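Local coordinates for uncharacterized protein ymzC (Bacillus subtilis, PDB 3KVP) that is of unknown function but is probably exported, the crystallised part probably being the region beyond the signal peptide, at residues H31-Y43 against V52-E64. Residues are numbered along the deposited sequence; the frame is centred on the assembly and turned at random.
Sequences HFGVMEDGYIKIY and VKLKKEYADDELE
Ile40 and Tyr58 form an antiparallel hydrogen-bonded pair: Tyr58 N reaches Ile40 O at 3.0 Å in an almost straight bond (177°), while the return bond from Ile40 N to Tyr58 O is more bent. Ile42 N donates to Lys56 O, but the carbonyl of Ile42 serves two donors, Lys55 N at 2.7 Å in the carbonyl plane and Lys56 N at 3.2 Å, tilted from it. This doubling is a classic beta bulge, which shifts the register by one residue before Tyr43 pairs with Leu54. The bonds build the hairpin of strands 39-46 and 51-59, the last hairpin of a four-stranded antiparallel meander; strand 31-36 and the type II' turn from Glu36 to Tyr39 precede it, and helix 60-67 follows.

Apolar contacts occupy both faces. With its CG beside the backbone N (chi1 -64°), Tyr43 turns one ring face to Leu54, whose CD1 makes a CH-pi contact 3.8 Å from the ring centroid, and Tyr43 CD2 also meets Val52 CG2. Were Tyr43 an alanine, Leu54 CD1 would probably lose its aromatic platform and Asp60 of a neighbouring subunit the hydroxyl it binds. On the other face, Ile40 CD1 touches Leu63 CD1 at 3.5 Å, joining strand to helix.

Among the charged chains, Lys41 and Glu57 run side by side, Lys41 CG lying 3.4 Å from Glu57 OE2. Lys41 NZ instead makes salt bridges to Glu36, a weak one, and to Asp60 of the same neighbouring subunit. The aliphatic part of Lys55 runs at about a right angle to the His31 side chain, with Lys55 CE in plane at the ring edge and Lys55 CD 3.2 Å from His31 NE2; His31 ND1 is hydrogen-bonded to His29 O.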
loop_
_atom_site.group_PDB
_atom_site.type_symbol
_atom_site.label_atom_id
_atom_site.label_comp_id
_atom_site.label_asym_id
_atom_site.label_seq_id
_atom_site.Cartn_x
_atom_site.Cartn_y
_atom_site.Cartn_z
ATOM N N HIS D 31 9.838 8.133 -4.252
ATOM C CA HIS D 31 9.665 7.168 -5.328
ATOM C C HIS D 31 8.505 6.257 -4.964
ATOM O O HIS D 31 8.098 6.185 -3.806
ATOM C CB HIS D 31 10.919 6.318 -5.532
ATOM C CG HIS D 31 12.087 7.074 -6.089
ATOM N ND1 HIS D 31 12.630 8.173 -5.461
ATOM C CD2 HIS D 31 12.833 6.869 -7.203
ATOM C CE1 HIS D 31 13.654 8.621 -6.169
ATOM N NE2 HIS D 31 13.801 7.845 -7.229
ATOM N N PHE D 32 7.978 5.567 -5.967
ATOM C CA PHE D 32 6.938 4.567 -5.787
ATOM C C PHE D 32 7.035 3.574 -6.925
ATOM O O PHE D 32 7.680 3.847 -7.945
ATOM C CB PHE D 32 5.540 5.184 -5.773
ATOM C CG PHE D 32 5.198 6.001 -7.013
ATOM C CD1 PHE D 32 4.503 5.436 -8.077
ATOM C CD2 PHE D 32 5.527 7.347 -7.092
ATOM C CE1 PHE D 32 4.154 6.193 -9.214
ATOM C CE2 PHE D 32 5.188 8.103 -8.219
ATOM C CZ PHE D 32 4.496 7.521 -9.281
ATOM N N GLY D 33 6.394 2.425 -6.753
ATOM C CA GLY D 33 6.406 1.409 -7.784
ATOM C C GLY D 33 5.025 0.878 -8.115
ATOM O O GLY D 33 4.117 0.846 -7.281
ATOM N N VAL D 34 4.862 0.455 -9.354
ATOM C CA VAL D 34 3.642 -0.198 -9.748
ATOM C C VAL D 34 4.005 -1.571 -10.267
ATOM O O VAL D 34 5.039 -1.763 -10.900
ATOM C CB VAL D 34 2.924 0.568 -10.841
ATOM C CG1 VAL D 34 1.601 -0.101 -11.144
ATOM C CG2 VAL D 34 2.707 2.007 -10.411
HETATM N N MSE D 35 3.159 -2.538 -9.973
HETATM C CA MSE D 35 3.315 -3.856 -10.535
HETATM C C MSE D 35 2.042 -4.137 -11.305
HETATM O O MSE D 35 0.957 -4.154 -10.723
HETATM C CB MSE D 35 3.503 -4.865 -9.418
HETATM C CG MSE D 35 4.598 -5.882 -9.701
HETATM SE SE MSE D 35 4.036 -7.427 -10.763
HETATM C CE MSE D 35 5.807 -8.189 -11.053
ATOM N N GLU D 36 2.165 -4.324 -12.614
ATOM C CA GLU D 36 1.000 -4.589 -13.453
ATOM C C GLU D 36 1.357 -5.497 -14.621
ATOM O O GLU D 36 2.343 -5.259 -15.329
ATOM C CB GLU D 36 0.418 -3.283 -13.967
ATOM C CG GLU D 36 -0.941 -3.434 -14.582
ATOM C CD GLU D 36 -1.410 -2.146 -15.214
ATOM O OE1 GLU D 36 -0.558 -1.411 -15.765
ATOM O OE2 GLU D 36 -2.626 -1.863 -15.161
ATOM N N ASP D 37 0.537 -6.526 -14.830
ATOM C CA ASP D 37 0.924 -7.646 -15.675
ATOM C C ASP D 37 2.180 -8.275 -15.085
ATOM O O ASP D 37 2.262 -8.500 -13.869
ATOM C CB ASP D 37 1.175 -7.185 -17.103
ATOM C CG ASP D 37 -0.112 -6.942 -17.866
ATOM O OD1 ASP D 37 -1.164 -7.475 -17.441
ATOM O OD2 ASP D 37 -0.074 -6.226 -18.891
ATOM N N GLY D 38 3.168 -8.544 -15.931
ATOM C CA GLY D 38 4.434 -9.069 -15.441
ATOM C C GLY D 38 5.449 -7.975 -15.167
ATOM O O GLY D 38 6.580 -8.253 -14.777
ATOM N N TYR D 39 5.040 -6.723 -15.355
ATOM C CA TYR D 39 5.983 -5.623 -15.324
ATOM C C TYR D 39 5.998 -4.852 -14.019
ATOM O O TYR D 39 4.954 -4.426 -13.513
ATOM C CB TYR D 39 5.694 -4.663 -16.464
ATOM C CG TYR D 39 5.805 -5.317 -17.812
ATOM C CD1 TYR D 39 6.946 -5.154 -18.587
ATOM C CD2 TYR D 39 4.777 -6.112 -18.306
ATOM C CE1 TYR D 39 7.055 -5.756 -19.825
ATOM C CE2 TYR D 39 4.875 -6.721 -19.543
ATOM C CZ TYR D 39 6.017 -6.538 -20.300
ATOM O OH TYR D 39 6.128 -7.139 -21.536
ATOM N N ILE D 40 7.198 -4.683 -13.479
ATOM C CA ILE D 40 7.423 -3.742 -12.396
ATOM C C ILE D 40 7.893 -2.421 -13.015
ATOM O O ILE D 40 8.722 -2.431 -13.922
ATOM C CB ILE D 40 8.499 -4.243 -11.418
ATOM C CG1 ILE D 40 8.078 -5.566 -10.790
ATOM C CG2 ILE D 40 8.757 -3.192 -10.335
ATOM C CD1 ILE D 40 9.103 -6.135 -9.862
ATOM N N LYS D 41 7.356 -1.300 -12.534
ATOM C CA LYS D 41 7.746 0.024 -13.003
ATOM C C LYS D 41 8.071 0.882 -11.796
ATOM O O LYS D 41 7.267 0.960 -10.869
ATOM C CB LYS D 41 6.587 0.680 -13.729
ATOM C CG LYS D 41 6.065 -0.043 -14.939
ATOM C CD LYS D 41 4.752 0.588 -15.381
ATOM C CE LYS D 41 3.936 -0.369 -16.221
ATOM N NZ LYS D 41 2.486 -0.025 -16.177
ATOM N N ILE D 42 9.236 1.524 -11.787
ATOM C CA ILE D 42 9.571 2.434 -10.686
ATOM C C ILE D 42 9.516 3.897 -11.119
ATOM O O ILE D 42 10.000 4.273 -12.198
ATOM C CB ILE D 42 10.910 2.106 -10.003
ATOM C CG1 ILE D 42 10.749 0.902 -9.074
ATOM C CG2 ILE D 42 11.350 3.257 -9.137
ATOM C CD1 ILE D 42 10.822 -0.365 -9.763
ATOM N N TYR D 43 8.891 4.708 -10.271
ATOM C CA TYR D 43 8.634 6.100 -10.571
ATOM C C TYR D 43 9.216 6.988 -9.501
ATOM O O TYR D 43 9.528 6.522 -8.395
ATOM C CB TYR D 43 7.140 6.357 -10.592
ATOM C CG TYR D 43 6.388 5.631 -11.662
ATOM C CD1 TYR D 43 5.882 4.355 -11.434
ATOM C CD2 TYR D 43 6.157 6.223 -12.904
ATOM C CE1 TYR D 43 5.169 3.686 -12.407
ATOM C CE2 TYR D 43 5.440 5.551 -13.899
ATOM C CZ TYR D 43 4.951 4.283 -13.635
ATOM O OH TYR D 43 4.242 3.597 -14.588
ATOM N N VAL D 52 6.170 13.714 -12.157
ATOM C CA VAL D 52 6.654 12.367 -11.958
ATOM C C VAL D 52 7.384 11.860 -13.177
ATOM O O VAL D 52 7.036 12.201 -14.294
ATOM C CB VAL D 52 5.530 11.396 -11.563
ATOM C CG1 VAL D 52 4.204 12.052 -11.741
ATOM C CG2 VAL D 52 5.643 10.071 -12.343
ATOM N N LYS D 53 8.414 11.055 -12.937
ATOM C CA LYS D 53 9.190 10.432 -14.000
ATOM C C LYS D 53 9.228 8.929 -13.829
ATOM O O LYS D 53 9.438 8.411 -12.730
ATOM C CB LYS D 53 10.627 10.959 -14.015
ATOM C CG LYS D 53 10.746 12.418 -14.391
ATOM C CD LYS D 53 12.202 12.850 -14.514
ATOM C CE LYS D 53 12.307 14.254 -15.120
ATOM N NZ LYS D 53 13.722 14.678 -15.345
ATOM N N LEU D 54 9.031 8.220 -14.928
ATOM C CA LEU D 54 9.269 6.796 -14.923
ATOM C C LEU D 54 10.783 6.636 -14.880
ATOM O O LEU D 54 11.469 7.092 -15.784
ATOM C CB LEU D 54 8.690 6.153 -16.182
ATOM C CG LEU D 54 8.843 4.636 -16.303
ATOM C CD1 LEU D 54 8.485 3.968 -14.990
ATOM C CD2 LEU D 54 7.997 4.080 -17.453
ATOM N N LYS D 55 11.303 5.995 -13.834
ATOM C CA LYS D 55 12.744 5.836 -13.683
ATOM C C LYS D 55 13.278 4.496 -14.186
ATOM O O LYS D 55 14.398 4.433 -14.687
ATOM C CB LYS D 55 13.178 6.064 -12.224
ATOM C CG LYS D 55 13.222 7.544 -11.821
ATOM C CD LYS D 55 13.802 7.748 -10.419
ATOM C CE LYS D 55 15.304 7.489 -10.372
ATOM N NZ LYS D 55 15.988 8.245 -11.471
ATOM N N LYS D 56 12.500 3.424 -14.047
ATOM C CA LYS D 56 12.991 2.102 -14.440
ATOM C C LYS D 56 11.864 1.101 -14.703
ATOM O O LYS D 56 10.815 1.153 -14.062
ATOM C CB LYS D 56 13.972 1.560 -13.396
ATOM C CG LYS D 56 14.875 0.435 -13.907
ATOM C CD LYS D 56 16.177 0.976 -14.482
ATOM C CE LYS D 56 16.748 0.041 -15.542
ATOM N NZ LYS D 56 15.934 0.049 -16.802
ATOM N N GLU D 57 12.080 0.208 -15.669
ATOM C CA GLU D 57 11.083 -0.791 -16.050
ATOM C C GLU D 57 11.705 -2.176 -16.265
ATOM O O GLU D 57 12.690 -2.334 -17.003
ATOM C CB GLU D 57 10.297 -0.366 -17.300
ATOM C CG GLU D 57 8.820 -0.031 -17.021
ATOM C CD GLU D 57 7.950 0.140 -18.288
ATOM O OE1 GLU D 57 8.399 0.774 -19.280
ATOM O OE2 GLU D 57 6.794 -0.353 -18.269
ATOM N N TYR D 58 11.112 -3.169 -15.601
ATOM C CA TYR D 58 11.551 -4.552 -15.677
ATOM C C TYR D 58 10.375 -5.464 -15.976
ATOM O O TYR D 58 9.278 -5.284 -15.442
ATOM C CB TYR D 58 12.120 -5.002 -14.341
ATOM C CG TYR D 58 13.452 -4.433 -13.971
ATOM C CD1 TYR D 58 14.622 -5.026 -14.424
ATOM C CD2 TYR D 58 13.554 -3.336 -13.126
ATOM C CE1 TYR D 58 15.874 -4.531 -14.067
ATOM C CE2 TYR D 58 14.806 -2.826 -12.753
ATOM C CZ TYR D 58 15.964 -3.431 -13.237
ATOM O OH TYR D 58 17.213 -2.953 -12.898
ATOM N N ALA D 59 10.609 -6.460 -16.818
ATOM C CA ALA D 59 9.708 -7.597 -16.879
ATOM C C ALA D 59 10.059 -8.533 -15.713
ATOM O O ALA D 59 11.202 -8.953 -15.567
ATOM C CB ALA D 59 9.845 -8.300 -18.216
ATOM N N ASP D 60 9.084 -8.833 -14.864
ATOM C CA ASP D 60 9.298 -9.729 -13.727
ATOM C C ASP D 60 10.060 -11.029 -14.060
ATOM O O ASP D 60 10.805 -11.559 -13.233
ATOM C CB ASP D 60 7.960 -10.071 -13.077
ATOM C CG ASP D 60 8.109 -11.009 -11.898
ATOM O OD1 ASP D 60 8.928 -10.708 -10.993
ATOM O OD2 ASP D 60 7.400 -12.045 -11.877
ATOM N N ASP D 61 9.867 -11.555 -15.258
ATOM C CA ASP D 61 10.545 -12.786 -15.629
ATOM C C ASP D 61 12.057 -12.589 -15.681
ATOM O O ASP D 61 12.817 -13.473 -15.278
ATOM C CB ASP D 61 10.039 -13.299 -16.971
ATOM C CG ASP D 61 10.125 -12.248 -18.048
ATOM O OD1 ASP D 61 9.621 -11.132 -17.804
ATOM O OD2 ASP D 61 10.699 -12.523 -19.126
ATOM N N GLU D 62 12.505 -11.442 -16.182
ATOM C CA GLU D 62 13.943 -11.216 -16.254
ATOM C C GLU D 62 14.478 -11.058 -14.842
ATOM O O GLU D 62 15.607 -11.451 -14.551
ATOM C CB GLU D 62 14.322 -10.027 -17.157
ATOM C CG GLU D 62 13.897 -8.648 -16.653
ATOM C CD GLU D 62 14.418 -7.498 -17.528
ATOM O OE1 GLU D 62 13.606 -6.829 -18.223
ATOM O OE2 GLU D 62 15.647 -7.261 -17.511
ATOM N N LEU D 63 13.651 -10.516 -13.954
ATOM C CA LEU D 63 14.017 -10.444 -12.545
ATOM C C LEU D 63 14.149 -11.842 -11.955
ATOM O O LEU D 63 15.118 -12.140 -11.258
ATOM C CB LEU D 63 13.002 -9.615 -11.753
ATOM C CG LEU D 63 13.142 -8.106 -11.963
ATOM C CD1 LEU D 63 11.983 -7.351 -11.361
ATOM C CD2 LEU D 63 14.451 -7.636 -11.361
ATOM N N GLU D 64 13.180 -12.706 -12.240
ATOM C CA GLU D 64 13.234 -14.079 -11.738
ATOM C C GLU D 64 14.491 -14.766 -12.214
ATOM O O GLU D 64 15.167 -15.452 -11.442
ATOM C CB GLU D 64 12.034 -14.883 -12.206
ATOM C CG GLU D 64 11.211 -15.446 -11.076
ATOM C CD GLU D 64 9.960 -14.636 -10.835
ATOM O OE1 GLU D 64 9.835 -14.048 -9.740
ATOM O OE2 GLU D 64 9.109 -14.577 -11.751
#